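Local coordinates for bifunctional autolysin (Staphylococcus aureus subsp. aureus Mu50, PDB 6FXO), which is an N-acetylglucosaminidase of glycoside hydrolase family 73 that hydrolyses cell-wall peptidoglycan, probably cutting its glycan strands, at residues 186-191 with 196-201; 89-94 with 174-179; 12-17 with 44-49. One frame throughout, in Å; residues are numbered along the deposited sequence.

Contact 1 of 3, residues 186-191 with 196-201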
loop_
_atom_site.group_PDB
_atom_site.type_symbol
_atom_site.label_atom_id
_atom_site.label_comp_id
_atom_site.label_asym_id
_atom_site.label_seq_id
_atom_site.Cartn_x
_atom_site.Cartn_y
_atom_site.Cartn_z
ATOM N N SER A 186 -4.044 -2.969 -10.457
ATOM C CA SER A 186 -5.442 -2.798 -10.121
ATOM C C SER A 186 -5.796 -1.593 -9.304
ATOM O O SER A 186 -6.951 -1.167 -9.330
ATOM C CB SER A 186 -5.994 -4.056 -9.454
ATOM O OG SER A 186 -7.046 -4.604 -10.234
ATOM N N TYR A 187 -4.836 -1.030 -8.565
ATOM C CA TYR A 187 -5.273 0.122 -7.816
ATOM C C TYR A 187 -4.482 1.357 -8.112
ATOM O O TYR A 187 -5.043 2.364 -8.541
ATOM C CB TYR A 187 -5.330 -0.222 -6.310
ATOM C CG TYR A 187 -6.661 -0.823 -5.899
ATOM C CD1 TYR A 187 -6.860 -2.199 -5.888
ATOM C CD2 TYR A 187 -7.724 -0.018 -5.538
ATOM C CE1 TYR A 187 -8.085 -2.749 -5.534
ATOM C CE2 TYR A 187 -8.956 -0.553 -5.185
ATOM C CZ TYR A 187 -9.133 -1.921 -5.179
ATOM O OH TYR A 187 -10.357 -2.434 -4.820
ATOM N N VAL A 188 -3.178 1.268 -7.917
ATOM C CA VAL A 188 -2.275 2.381 -8.158
ATOM C C VAL A 188 -2.259 2.835 -9.620
ATOM O O VAL A 188 -2.104 4.025 -9.874
ATOM C CB VAL A 188 -0.883 1.903 -7.627
ATOM C CG1 VAL A 188 0.173 3.005 -7.695
ATOM C CG2 VAL A 188 -1.013 1.380 -6.196
ATOM N N LYS A 189 -2.429 1.897 -10.576
ATOM C CA LYS A 189 -2.449 2.223 -11.992
ATOM C C LYS A 189 -3.754 2.603 -12.671
ATOM O O LYS A 189 -3.765 3.012 -13.831
ATOM C CB LYS A 189 -1.573 1.219 -12.802
ATOM C CG LYS A 189 -0.108 1.013 -12.275
ATOM C CD LYS A 189 0.695 2.285 -11.889
ATOM C CE LYS A 189 1.788 2.682 -12.878
ATOM N NZ LYS A 189 2.713 3.768 -12.378
ATOM N N ALA A 190 -4.854 2.494 -11.916
ATOM C CA ALA A 190 -6.209 2.804 -12.377
ATOM C C ALA A 190 -6.570 4.148 -11.787
ATOM O O ALA A 190 -7.725 4.556 -11.724
ATOM C CB ALA A 190 -7.182 1.750 -11.884
ATOM N N GLY A 191 -5.543 4.823 -11.343
ATOM C CA GLY A 191 -5.679 6.147 -10.732
ATOM C C GLY A 191 -5.797 6.278 -9.217
ATOM O O GLY A 191 -5.765 7.403 -8.678
ATOM N N TYR A 196 -5.596 7.403 0.343
ATOM C CA TYR A 196 -6.828 8.068 0.508
ATOM C C TYR A 196 -7.711 7.803 -0.769
ATOM O O TYR A 196 -8.888 7.487 -0.640
ATOM C CB TYR A 196 -6.599 9.576 0.666
ATOM C CG TYR A 196 -7.810 10.361 1.104
ATOM C CD1 TYR A 196 -8.743 10.838 0.176
ATOM C CD2 TYR A 196 -8.033 10.638 2.445
ATOM C CE1 TYR A 196 -9.869 11.565 0.587
ATOM C CE2 TYR A 196 -9.141 11.358 2.861
ATOM C CZ TYR A 196 -10.053 11.820 1.930
ATOM O OH TYR A 196 -11.122 12.535 2.368
ATOM N N LYS A 197 -7.130 7.911 -1.977
ATOM C CA LYS A 197 -7.880 7.681 -3.178
ATOM C C LYS A 197 -8.340 6.231 -3.180
ATOM O O LYS A 197 -9.445 5.949 -3.672
ATOM C CB LYS A 197 -7.062 8.011 -4.440
ATOM C CG LYS A 197 -6.855 9.543 -4.702
ATOM C CD LYS A 197 -5.678 9.759 -5.714
ATOM C CE LYS A 197 -5.457 11.143 -6.365
ATOM N NZ LYS A 197 -4.151 11.279 -7.153
ATOM N N MET A 198 -7.517 5.325 -2.611
ATOM C CA MET A 198 -7.946 3.913 -2.605
ATOM C C MET A 198 -9.146 3.653 -1.709
ATOM O O MET A 198 -9.911 2.744 -2.007
ATOM C CB MET A 198 -6.828 2.914 -2.265
ATOM C CG MET A 198 -5.600 3.100 -3.051
ATOM S SD MET A 198 -4.301 2.011 -2.477
ATOM C CE MET A 198 -3.052 2.375 -3.637
ATOM N N ARG A 199 -9.287 4.461 -0.663
ATOM C CA ARG A 199 -10.369 4.336 0.265
ATOM C C ARG A 199 -11.636 5.083 -0.093
ATOM O O ARG A 199 -12.688 4.447 -0.120
ATOM C CB ARG A 199 -9.966 4.745 1.718
ATOM C CG ARG A 199 -11.140 4.638 2.788
ATOM C CD ARG A 199 -11.723 3.180 2.900
ATOM N NE ARG A 199 -12.866 3.098 3.793
ATOM C CZ ARG A 199 -14.059 3.617 3.572
ATOM N NH1 ARG A 199 -14.300 4.279 2.432
ATOM N NH2 ARG A 199 -15.010 3.500 4.483
ATOM N N TRP A 200 -11.515 6.423 -0.314
ATOM C CA TRP A 200 -12.587 7.332 -0.668
ATOM C C TRP A 200 -12.798 7.638 -2.163
ATOM O O TRP A 200 -13.863 8.135 -2.534
ATOM C CB TRP A 200 -12.336 8.600 0.144
ATOM C CG TRP A 200 -11.912 8.263 1.548
ATOM C CD1 TRP A 200 -10.653 8.294 2.058
ATOM C CD2 TRP A 200 -12.756 7.772 2.593
ATOM N NE1 TRP A 200 -10.662 7.847 3.365
ATOM C CE2 TRP A 200 -11.938 7.529 3.717
ATOM C CE3 TRP A 200 -14.124 7.516 2.688
ATOM C CZ2 TRP A 200 -12.444 7.039 4.921
ATOM C CZ3 TRP A 200 -14.626 7.031 3.884
ATOM C CH2 TRP A 200 -13.790 6.800 4.982
ATOM N N ASN A 201 -11.787 7.346 -3.013
ATOM C CA ASN A 201 -11.885 7.599 -4.438
ATOM C C ASN A 201 -12.416 8.997 -4.747
ATOM O O ASN A 201 -13.497 9.059 -5.296
ATOM C CB ASN A 201 -12.826 6.593 -5.086
ATOM C CG ASN A 201 -12.635 6.460 -6.571
ATOM O OD1 ASN A 201 -12.695 7.449 -7.309
ATOM N ND2 ASN A 201 -12.494 5.265 -7.102
#
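A type I beta turn, running from Tyr-187 to Ala-190, rests against Met-198 of helix 195-200, so that the loop leading to this helix doubles back onto one side of it. The meeting is apolar and small, with no hydrogen bond between 186-191 and 196-201. Met-198 has its CG anti to the carbonyl carbon (chi1 -50°) and is extended beyond it, which carries the terminal methyl across to the turn. There Met-198 CE meets Val-188 CG2 at 3.4 Å and lies 4.4 Å from Tyr-187 CB, while Met-198 CB approaches the Tyr-187 ring obliquely. Just after the turn, Lys-197 runs its aliphatic chain past the backbone, CD lying 3.8 Å from Gly-191 O. Its NZ goes on to a hydrogen bond with Asn-193 and a salt bridge with Asp-239 of strand 237-242. The Tyr-187 ring also stacks with His-208 and meets Tyr-210 edge-to-face. Asn-201, with positive phi, ends the helical run. Elsewhere on helix 195-200, Trp-200 packs on Val-45 of helix 42-49 and on Gln-21 of helix 14-22, while Tyr-196 touches helix 51-56.

Contact 2 of 3, residues 89-94 with 174-179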
loop_
_atom_site.group_PDB
_atom_site.type_symbol
_atom_site.label_atom_id
_atom_site.label_comp_id
_atom_site.label_asym_id
_atom_site.label_seq_id
_atom_site.Cartn_x
_atom_site.Cartn_y
_atom_site.Cartn_z
ATOM N N GLU A 89 16.683 -10.623 2.802
ATOM C CA GLU A 89 17.642 -9.982 3.667
ATOM C C GLU A 89 18.368 -8.940 2.860
ATOM O O GLU A 89 18.474 -7.791 3.278
ATOM C CB GLU A 89 18.618 -11.070 4.166
ATOM C CG GLU A 89 19.169 -10.911 5.570
ATOM C CD GLU A 89 20.692 -10.825 5.612
ATOM O OE1 GLU A 89 21.335 -11.885 5.762
ATOM O OE2 GLU A 89 21.228 -9.705 5.497
ATOM N N ASN A 90 18.839 -9.320 1.689
ATOM C CA ASN A 90 19.529 -8.346 0.873
ATOM C C ASN A 90 18.564 -8.030 -0.238
ATOM O O ASN A 90 17.366 -8.160 -0.042
ATOM C CB ASN A 90 20.892 -8.865 0.375
ATOM C CG ASN A 90 22.015 -7.992 0.894
ATOM O OD1 ASN A 90 22.463 -8.167 2.029
ATOM N ND2 ASN A 90 22.532 -7.027 0.139
ATOM N N GLN A 91 19.074 -7.680 -1.397
ATOM C CA GLN A 91 18.312 -7.334 -2.590
ATOM C C GLN A 91 17.440 -6.121 -2.596
ATOM O O GLN A 91 16.333 -6.138 -3.123
ATOM C CB GLN A 91 17.534 -8.553 -3.196
ATOM C CG GLN A 91 16.774 -9.526 -2.279
ATOM C CD GLN A 91 17.589 -10.753 -1.903
ATOM O OE1 GLN A 91 18.266 -10.793 -0.872
ATOM N NE2 GLN A 91 17.546 -11.765 -2.750
ATOM N N GLY A 92 17.935 -5.035 -2.018
ATOM C CA GLY A 92 17.127 -3.834 -2.027
ATOM C C GLY A 92 17.303 -3.334 -3.448
ATOM O O GLY A 92 16.590 -2.465 -3.936
ATOM N N ALA A 93 18.299 -3.930 -4.104
ATOM C CA ALA A 93 18.691 -3.665 -5.445
ATOM C C ALA A 93 17.687 -4.293 -6.317
ATOM O O ALA A 93 17.263 -3.686 -7.293
ATOM C CB ALA A 93 20.047 -4.291 -5.696
ATOM N N ALA A 94 17.306 -5.528 -5.984
ATOM C CA ALA A 94 16.311 -6.151 -6.842
ATOM C C ALA A 94 15.041 -5.341 -6.702
ATOM O O ALA A 94 14.254 -5.209 -7.643
ATOM C CB ALA A 94 16.068 -7.584 -6.411
ATOM N N LYS A 174 14.952 -12.692 -8.377
ATOM C CA LYS A 174 14.088 -13.089 -9.480
ATOM C C LYS A 174 12.619 -13.133 -9.084
ATOM O O LYS A 174 11.790 -12.625 -9.838
ATOM C CB LYS A 174 14.520 -14.464 -10.042
ATOM C CG LYS A 174 15.788 -14.443 -10.909
ATOM C CD LYS A 174 16.276 -15.863 -11.298
ATOM C CE LYS A 174 17.491 -15.843 -12.211
ATOM N NZ LYS A 174 17.988 -17.208 -12.571
ATOM N N ALA A 175 12.275 -13.745 -7.920
ATOM C CA ALA A 175 10.867 -13.759 -7.577
ATOM C C ALA A 175 10.432 -12.320 -7.410
ATOM O O ALA A 175 9.303 -11.949 -7.732
ATOM C CB ALA A 175 10.641 -14.532 -6.291
ATOM N N ILE A 176 11.346 -11.496 -6.907
ATOM C CA ILE A 176 11.005 -10.103 -6.731
ATOM C C ILE A 176 10.765 -9.388 -8.057
ATOM O O ILE A 176 9.822 -8.592 -8.161
ATOM C CB ILE A 176 12.166 -9.421 -5.970
ATOM C CG1 ILE A 176 12.158 -9.880 -4.541
ATOM C CG2 ILE A 176 12.094 -7.885 -6.089
ATOM C CD1 ILE A 176 13.427 -9.588 -3.686
ATOM N N VAL A 177 11.565 -9.697 -9.098
ATOM C CA VAL A 177 11.271 -8.961 -10.307
ATOM C C VAL A 177 10.012 -9.373 -10.959
ATOM O O VAL A 177 9.205 -8.521 -11.322
ATOM C CB VAL A 177 12.442 -8.846 -11.309
ATOM C CG1 VAL A 177 12.148 -7.745 -12.329
ATOM C CG2 VAL A 177 13.743 -8.544 -10.574
ATOM N N GLY A 178 9.794 -10.666 -11.089
ATOM C CA GLY A 178 8.573 -11.081 -11.721
ATOM C C GLY A 178 7.339 -10.836 -10.874
ATOM O O GLY A 178 6.299 -10.507 -11.478
ATOM N N GLY A 179 7.431 -10.929 -9.489
ATOM C CA GLY A 179 6.218 -10.691 -8.741
ATOM C C GLY A 179 5.863 -9.235 -8.754
ATOM O O GLY A 179 4.678 -8.873 -8.684
#
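Ile-176 of helix 172-180 carries most of the contact with Gln-91 and Ala-94, and its CB bond points toward the start of helix 92-102; the contact thereby joins two helices of the glucosaminidase domain, whose family belongs to the lysozyme clan. At CB the side chain forks. The short branch, CG2, comes up against the Ala-94 backbone, 3.8 Å from Ala-94 O, and touches the methyl as well, with Ile-176 CG2 and Ala-94 CB 4.0 Å apart. The longer branch leaves through CG1, anti to the carbonyl carbon (chi1 -72°), and runs on extended, so that CD1 reaches past Ala-94 to Gln-91. Ile-176 CD1 meets Gln-91 CG at 3.6 Å, the two chains lying at a slant to each other. Gln-91 occupies the N-cap position, and its chain bends at chi2 (-95°); OE1 takes a weak, bent hydrogen bond from Asn-90 N, but the placement of this amide is uncertain. No hydrogen bond joins the two segments, and the single methyl of Ala-94 goes with a close approach of the backbones, Ala-94 CA and Ile-176 CA being 6.6 Å apart. Ile-176 also touches Val-146 in a loop, while Gln-91 and Ala-94 reach Val-172 and Ser-173 of the same helix 172-180. Helix 75-82 adjoins the same helix start: Asn-79 accepts a hydrogen bond from Gly-92 N, and Ala-93 packs on Ile-75.

Contact 3 of 3, residues 12-17 with 44-49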
loop_
_atom_site.group_PDB
_atom_site.type_symbol
_atom_site.label_atom_id
_atom_site.label_comp_id
_atom_site.label_asym_id
_atom_site.label_seq_id
_atom_site.Cartn_x
_atom_site.Cartn_y
_atom_site.Cartn_z
ATOM N N MET A 12 -15.725 21.092 -3.678
ATOM C CA MET A 12 -16.815 20.378 -3.049
ATOM C C MET A 12 -16.822 20.626 -1.585
ATOM O O MET A 12 -16.305 21.623 -1.100
ATOM C CB MET A 12 -16.559 18.902 -3.205
ATOM C CG MET A 12 -17.314 18.260 -4.257
ATOM S SD MET A 12 -16.826 16.557 -4.014
ATOM C CE MET A 12 -17.656 15.855 -5.241
ATOM N N THR A 13 -17.398 19.689 -0.864
ATOM C CA THR A 13 -17.418 19.893 0.569
ATOM C C THR A 13 -17.375 18.574 1.287
ATOM O O THR A 13 -17.896 17.575 0.807
ATOM C CB THR A 13 -18.623 20.753 0.966
ATOM O OG1 THR A 13 -18.626 20.915 2.385
ATOM C CG2 THR A 13 -19.931 20.162 0.504
ATOM N N LEU A 14 -16.738 18.582 2.449
ATOM C CA LEU A 14 -16.596 17.413 3.286
ATOM C C LEU A 14 -17.957 16.926 3.738
ATOM O O LEU A 14 -18.143 15.729 3.939
ATOM C CB LEU A 14 -15.741 17.807 4.498
ATOM C CG LEU A 14 -15.511 16.755 5.571
ATOM C CD1 LEU A 14 -14.606 15.662 5.048
ATOM C CD2 LEU A 14 -14.869 17.414 6.774
ATOM N N ASN A 15 -18.913 17.858 3.890
ATOM C CA ASN A 15 -20.252 17.506 4.319
ATOM C C ASN A 15 -20.932 16.639 3.282
ATOM O O ASN A 15 -21.600 15.664 3.619
ATOM C CB ASN A 15 -21.038 18.788 4.495
ATOM C CG ASN A 15 -20.891 19.430 5.843
ATOM O OD1 ASN A 15 -19.795 19.445 6.418
ATOM N ND2 ASN A 15 -21.917 20.086 6.363
ATOM N N GLN A 16 -20.733 17.004 2.014
ATOM C CA GLN A 16 -21.284 16.326 0.843
ATOM C C GLN A 16 -20.598 15.013 0.637
ATOM O O GLN A 16 -21.249 13.978 0.509
ATOM C CB GLN A 16 -21.067 17.175 -0.439
ATOM C CG GLN A 16 -22.164 17.124 -1.525
ATOM C CD GLN A 16 -21.760 17.898 -2.778
ATOM O OE1 GLN A 16 -21.539 19.111 -2.728
ATOM N NE2 GLN A 16 -21.737 17.255 -3.973
ATOM N N VAL A 17 -19.270 15.050 0.636
ATOM C CA VAL A 17 -18.564 13.776 0.425
ATOM C C VAL A 17 -18.753 12.697 1.479
ATOM O O VAL A 17 -18.726 11.512 1.158
ATOM C CB VAL A 17 -17.078 13.995 0.084
ATOM C CG1 VAL A 17 -16.943 14.637 -1.289
ATOM C CG2 VAL A 17 -16.403 14.844 1.146
ATOM N N ASP A 44 -18.268 9.854 12.165
ATOM C CA ASP A 44 -17.232 8.837 12.051
ATOM C C ASP A 44 -16.537 8.838 10.690
ATOM O O ASP A 44 -15.337 8.585 10.592
ATOM C CB ASP A 44 -17.893 7.479 12.315
ATOM C CG ASP A 44 -17.853 7.018 13.756
ATOM O OD1 ASP A 44 -18.346 7.763 14.634
ATOM O OD2 ASP A 44 -17.425 5.877 13.999
ATOM N N VAL A 45 -17.311 9.137 9.648
ATOM C CA VAL A 45 -16.838 9.191 8.274
ATOM C C VAL A 45 -16.268 10.557 7.935
ATOM O O VAL A 45 -15.269 10.640 7.240
ATOM C CB VAL A 45 -18.012 8.812 7.337
ATOM C CG1 VAL A 45 -17.570 8.806 5.877
ATOM C CG2 VAL A 45 -18.590 7.458 7.730
ATOM N N LYS A 46 -16.921 11.621 8.426
ATOM C CA LYS A 46 -16.542 13.010 8.222
ATOM C C LYS A 46 -15.167 13.301 8.859
ATOM O O LYS A 46 -14.423 14.142 8.363
ATOM C CB LYS A 46 -17.698 13.900 8.768
ATOM C CG LYS A 46 -17.409 15.262 9.414
ATOM C CD LYS A 46 -18.705 15.760 10.142
ATOM C CE LYS A 46 -18.657 17.138 10.787
ATOM N NZ LYS A 46 -19.901 17.467 11.581
ATOM N N HIS A 47 -14.830 12.571 9.934
ATOM C CA HIS A 47 -13.553 12.726 10.669
ATOM C C HIS A 47 -12.400 11.918 10.075
ATOM O O HIS A 47 -11.261 12.339 10.065
ATOM C CB HIS A 47 -13.759 12.365 12.161
ATOM C CG HIS A 47 -12.540 12.408 13.026
ATOM N ND1 HIS A 47 -11.946 11.255 13.495
ATOM C CD2 HIS A 47 -11.926 13.440 13.652
ATOM C CE1 HIS A 47 -11.015 11.584 14.388
ATOM N NE2 HIS A 47 -10.986 12.903 14.502
ATOM N N ALA A 48 -12.719 10.742 9.636
ATOM C CA ALA A 48 -11.782 9.833 9.042
ATOM C C ALA A 48 -11.393 10.278 7.612
ATOM O O ALA A 48 -10.336 9.896 7.112
ATOM C CB ALA A 48 -12.381 8.462 9.015
ATOM N N MET A 49 -12.257 11.110 7.015
ATOM C CA MET A 49 -12.129 11.666 5.650
ATOM C C MET A 49 -11.578 13.092 5.550
ATOM O O MET A 49 -11.085 13.544 4.501
ATOM C CB MET A 49 -13.531 11.705 5.022
ATOM C CG MET A 49 -13.949 10.450 4.368
ATOM S SD MET A 49 -15.660 10.636 3.783
ATOM C CE MET A 49 -15.541 12.056 2.862
#
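Leu-14 and Val-17, at the start of helix 14-22, pack against Lys-46 and Met-49 of helix 42-49 in a helix-to-helix van der Waals contact, partly side chain on backbone. The two methyls of Leu-14 straddle a backbone carbonyl: CD1 and CD2 each lie 3.7 Å from Lys-46 O. CG stands anti to the backbone N of Leu-14 (chi1 177°), which swings the fork to the neighbouring helix although its CB bond is not directed there. From this fork, Leu-14 CD2 also approaches Lys-46 CG at 4.2 Å, and CD1 meets Met-49 CB at 4.1 Å. The CB bond of Met-49 is directed toward 12-17, and the chain bends at chi3 (53°), bringing its methyl against Val-17; CE lies 3.4 Å from Val-17 CG2 and 3.6 Å from Val-17 C. Leu-14 and Val-17, three residues apart, make the contact from helix 14-22, and no hydrogen bond joins the segments. Thr-13 sits at the N-cap of helix 14-22 and accepts a weak capping bond from Asn-15 N through its OG1. Ala-18 and Gln-21 continue the packing further along the same helix, Ala-18 touching both Lys-46 and Met-49, while Val-17 also meets Tyr-243 in the chain just beyond strand 237-242.

How the contacts relate
Contacts 1 and 3 adjoin on the same side of the chain's centre, with their own centres about 18 Å apart. Helix 195-200 joins them: Trp-200 CE3 packs at 3.4 Å on Met-49 CG, and Tyr-196 OH lies unusually close to Met-49 O, so that a hydrogen bond is likely but its length doubtful. Met-49 thus touches both helix 14-22 and helix 195-200. Contact 2 lies apart, across the chain's centre, about 25 Å from contact 1 and 40 Å from contact 3 between centres. Its helix 172-180 is nevertheless the one preceding helix 195-200 in sequence, and the connecting loop carries residues 186-191. Contacts 1 and 2 both belong to the glucosaminidase domain.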